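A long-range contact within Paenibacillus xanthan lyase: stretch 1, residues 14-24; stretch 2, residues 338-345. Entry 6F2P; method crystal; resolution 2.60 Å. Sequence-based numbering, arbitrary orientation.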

# COMPACT_ATOMS: atom_id res chain seq x y z
N LYS A 14 -6.44 41.36 4.08
CA LYS A 14 -5.64 42.35 3.38
C LYS A 14 -4.21 42.28 3.88
O LYS A 14 -3.27 42.28 3.08
CB LYS A 14 -6.22 43.75 3.58
CG LYS A 14 -5.36 44.85 2.99
CD LYS A 14 -6.09 46.18 2.94
CE LYS A 14 -5.11 47.33 2.73
NZ LYS A 14 -5.84 48.60 2.47
N ALA A 15 -4.04 42.18 5.19
CA ALA A 15 -2.71 42.00 5.77
C ALA A 15 -2.00 40.72 5.28
O ALA A 15 -0.77 40.68 5.21
CB ALA A 15 -2.80 42.03 7.27
N MET A 16 -2.75 39.68 4.94
CA MET A 16 -2.12 38.50 4.33
C MET A 16 -1.64 38.84 2.93
O MET A 16 -0.57 38.41 2.49
CB MET A 16 -3.09 37.32 4.26
CG MET A 16 -3.64 36.86 5.59
SD MET A 16 -5.00 35.69 5.36
CE MET A 16 -4.10 34.20 4.93
N LEU A 17 -2.44 39.62 2.21
CA LEU A 17 -2.09 40.05 0.87
C LEU A 17 -0.87 40.98 0.83
O LEU A 17 0.04 40.78 0.03
CB LEU A 17 -3.28 40.72 0.20
CG LEU A 17 -4.52 39.86 0.00
CD1 LEU A 17 -5.61 40.70 -0.65
CD2 LEU A 17 -4.20 38.66 -0.86
N ASN A 18 -0.84 41.99 1.70
CA ASN A 18 0.20 43.01 1.57
C ASN A 18 1.22 43.10 2.70
O ASN A 18 2.13 43.93 2.65
CB ASN A 18 -0.41 44.39 1.28
CG ASN A 18 -1.14 44.98 2.47
OD1 ASN A 18 -1.10 44.44 3.58
ND2 ASN A 18 -1.82 46.09 2.25
N GLY A 19 1.07 42.27 3.73
CA GLY A 19 2.05 42.21 4.80
C GLY A 19 1.73 43.06 6.02
O GLY A 19 2.46 43.01 7.01
N GLY A 20 0.66 43.85 5.94
CA GLY A 20 0.24 44.65 7.07
C GLY A 20 0.52 46.13 6.89
O GLY A 20 1.09 46.53 5.87
N THR A 21 0.13 46.93 7.87
CA THR A 21 0.23 48.39 7.78
C THR A 21 1.67 48.87 7.86
O THR A 21 2.04 49.89 7.29
CB THR A 21 -0.58 49.07 8.90
OG1 THR A 21 -1.95 48.66 8.81
CG2 THR A 21 -0.51 50.58 8.77
N THR A 22 2.50 48.10 8.56
CA THR A 22 3.86 48.51 8.81
C THR A 22 4.73 47.29 9.06
O THR A 22 4.25 46.28 9.58
CB THR A 22 3.92 49.44 10.04
OG1 THR A 22 5.26 49.52 10.52
CG2 THR A 22 3.03 48.88 11.15
N TYR A 23 6.00 47.38 8.69
CA TYR A 23 6.96 46.31 8.93
C TYR A 23 8.39 46.79 8.70
O TYR A 23 8.63 47.86 8.15
CB TYR A 23 6.64 45.09 8.06
CG TYR A 23 6.12 45.41 6.67
CD1 TYR A 23 6.98 45.86 5.67
CD2 TYR A 23 4.78 45.23 6.35
CE1 TYR A 23 6.52 46.13 4.40
CE2 TYR A 23 4.30 45.50 5.08
CZ TYR A 23 5.18 45.95 4.11
OH TYR A 23 4.70 46.23 2.84
N ASN A 24 9.36 45.99 9.13
CA ASN A 24 10.77 46.38 9.09
C ASN A 24 11.35 46.43 7.66
O ASN A 24 11.74 45.41 7.10
CB ASN A 24 11.58 45.43 9.98
CG ASN A 24 13.05 45.77 10.03
OD1 ASN A 24 13.49 46.81 9.53
ND2 ASN A 24 13.84 44.89 10.64
N VAL A 338 7.82 33.99 -1.35
CA VAL A 338 6.55 34.24 -0.69
C VAL A 338 6.25 35.71 -0.46
O VAL A 338 7.08 36.59 -0.72
CB VAL A 338 6.50 33.55 0.68
CG1 VAL A 338 6.71 32.06 0.51
CG2 VAL A 338 7.54 34.14 1.59
N SER A 339 5.05 35.97 0.06
CA SER A 339 4.60 37.33 0.30
C SER A 339 5.31 37.92 1.51
O SER A 339 5.97 37.19 2.27
CB SER A 339 3.10 37.35 0.55
OG SER A 339 2.80 36.71 1.78
N ILE A 340 5.16 39.23 1.69
CA ILE A 340 5.80 39.91 2.80
C ILE A 340 5.32 39.32 4.12
O ILE A 340 6.13 39.04 5.00
CB ILE A 340 5.53 41.43 2.76
CG1 ILE A 340 6.26 42.04 1.56
CG2 ILE A 340 5.99 42.09 4.06
CD1 ILE A 340 5.87 43.47 1.27
N ASP A 341 4.02 39.10 4.21
CA ASP A 341 3.41 38.51 5.39
C ASP A 341 4.14 37.25 5.84
O ASP A 341 4.48 37.10 7.01
CB ASP A 341 1.95 38.16 5.09
CG ASP A 341 1.11 38.12 6.33
OD1 ASP A 341 1.43 38.87 7.29
OD2 ASP A 341 0.13 37.35 6.36
N LEU A 342 4.39 36.36 4.88
CA LEU A 342 5.10 35.13 5.18
C LEU A 342 6.58 35.36 5.46
O LEU A 342 7.16 34.63 6.26
CB LEU A 342 4.91 34.12 4.05
CG LEU A 342 3.50 33.54 4.04
CD1 LEU A 342 3.20 32.88 2.71
CD2 LEU A 342 3.36 32.56 5.19
N ILE A 343 7.17 36.36 4.81
CA ILE A 343 8.56 36.71 5.08
C ILE A 343 8.69 37.09 6.55
O ILE A 343 9.61 36.67 7.25
CB ILE A 343 9.01 37.89 4.24
CG1 ILE A 343 9.03 37.51 2.76
CG2 ILE A 343 10.38 38.37 4.69
CD1 ILE A 343 9.50 38.59 1.86
N ILE A 344 7.73 37.89 7.00
CA ILE A 344 7.69 38.32 8.38
C ILE A 344 7.56 37.12 9.31
O ILE A 344 8.35 36.96 10.24
CB ILE A 344 6.54 39.29 8.61
CG1 ILE A 344 6.76 40.56 7.77
CG2 ILE A 344 6.42 39.64 10.08
CD1 ILE A 344 5.55 41.46 7.70
N ALA A 345 6.57 36.27 9.03
CA ALA A 345 6.35 35.06 9.82
C ALA A 345 7.58 34.16 9.81
O ALA A 345 8.00 33.68 10.85
CB ALA A 345 5.14 34.30 9.32
O HOH W 1 2.20 39.81 2.25
O HOH W 2 0.26 35.86 2.60
O HOH W 3 3.47 40.61 -0.50

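Where the end of one helix meets the start of another, the backbone groups left without helical partners must be satisfied in some other way, and water often does the work. The contact between residues 14-24 and 338-345 of this xanthan lyase is a compact example. Helix 14-18 ends against the beginning of helix 340-345, the two axes lying nearly perpendicular (86°) with a closest approach of 8.1 Å. No direct hydrogen bond joins the stretches; packing and bridging waters hold them together over 342 Å² of buried surface.

The first residue to take part is Ala-15. Its carbonyl O accepts the helical hydrogen bond from Gly-19 N at 2.8 Å and also lies 3.4 Å from Asp-341 CG. Met-16 comes next, and here the backbone matters more than the long side chain, which points away overall; Met-16 CA sits 3.2 Å from Asp-341 OD2, and even CB remains within 3.8 Å of that oxygen.

Met-16 O is the hub of the polar contact. Water 1 donates to Met-16 O at 3.1 Å and accepts from Asp-341 N at 2.8 Å, linking a carbonyl at the end of one helix to an amide in the first turn of the other. Water 2 donates to Met-16 O at 2.7 Å and is hydrogen-bonded to Ser-339 OG at 2.8 Å. Ser-339 occupies the N-cap position, and its short side chain, with chi1 in the p well, points toward stretch 1. Leu-17 turns its side chain away, yet its carbonyl joins a third bridge: water 3 accepts from Ile-340 N at 3.1 Å and donates a weak hydrogen bond to Leu-17 O at 3.5 Å.

Asn-18 also points away and serves its own chain: its OD1 accepts from Gly-20 N at 3.0 Å, bracing the turn as the helix ends. Gly-19 then leaves helical geometry with positive phi and makes the closest CA-to-CA approach, Gly-19 CA lying 4.0 Å from Asp-341 CA. Glycine suits this place twice over. An ideal CB would lie 2.6 Å from Ile-340 CG2, a clash, and would also jam against the preceding carbonyl O. With no side chain present, Gly-19 CA can come to 3.7 Å from Asp-341 N, while Gly-19 O meets Ile-344 CD1 at 3.5 Å. Gly-20 also has backbone angles that call for glycine, though it makes no contact across the stretches.

After exposed Thr-21 and Thr-22, the chain returns with Tyr-23, whose side chain points toward stretch 2 and supplies the apolar part of the contact. Ile-340 CG2 lies over one ring face, 3.8 Å from the centroid of the Tyr-23 ring and 7° off its normal, a well-centred CH-pi interaction. Ile-340 CD1 packs 3.8 Å from Tyr-23 CZ, and Ile-344 CD1 reaches Tyr-23 CB at 3.8 Å. Ile-340 thus meets Tyr-23 with both CG2 and CD1, and Ile-344, one helical turn on, adds its CD1.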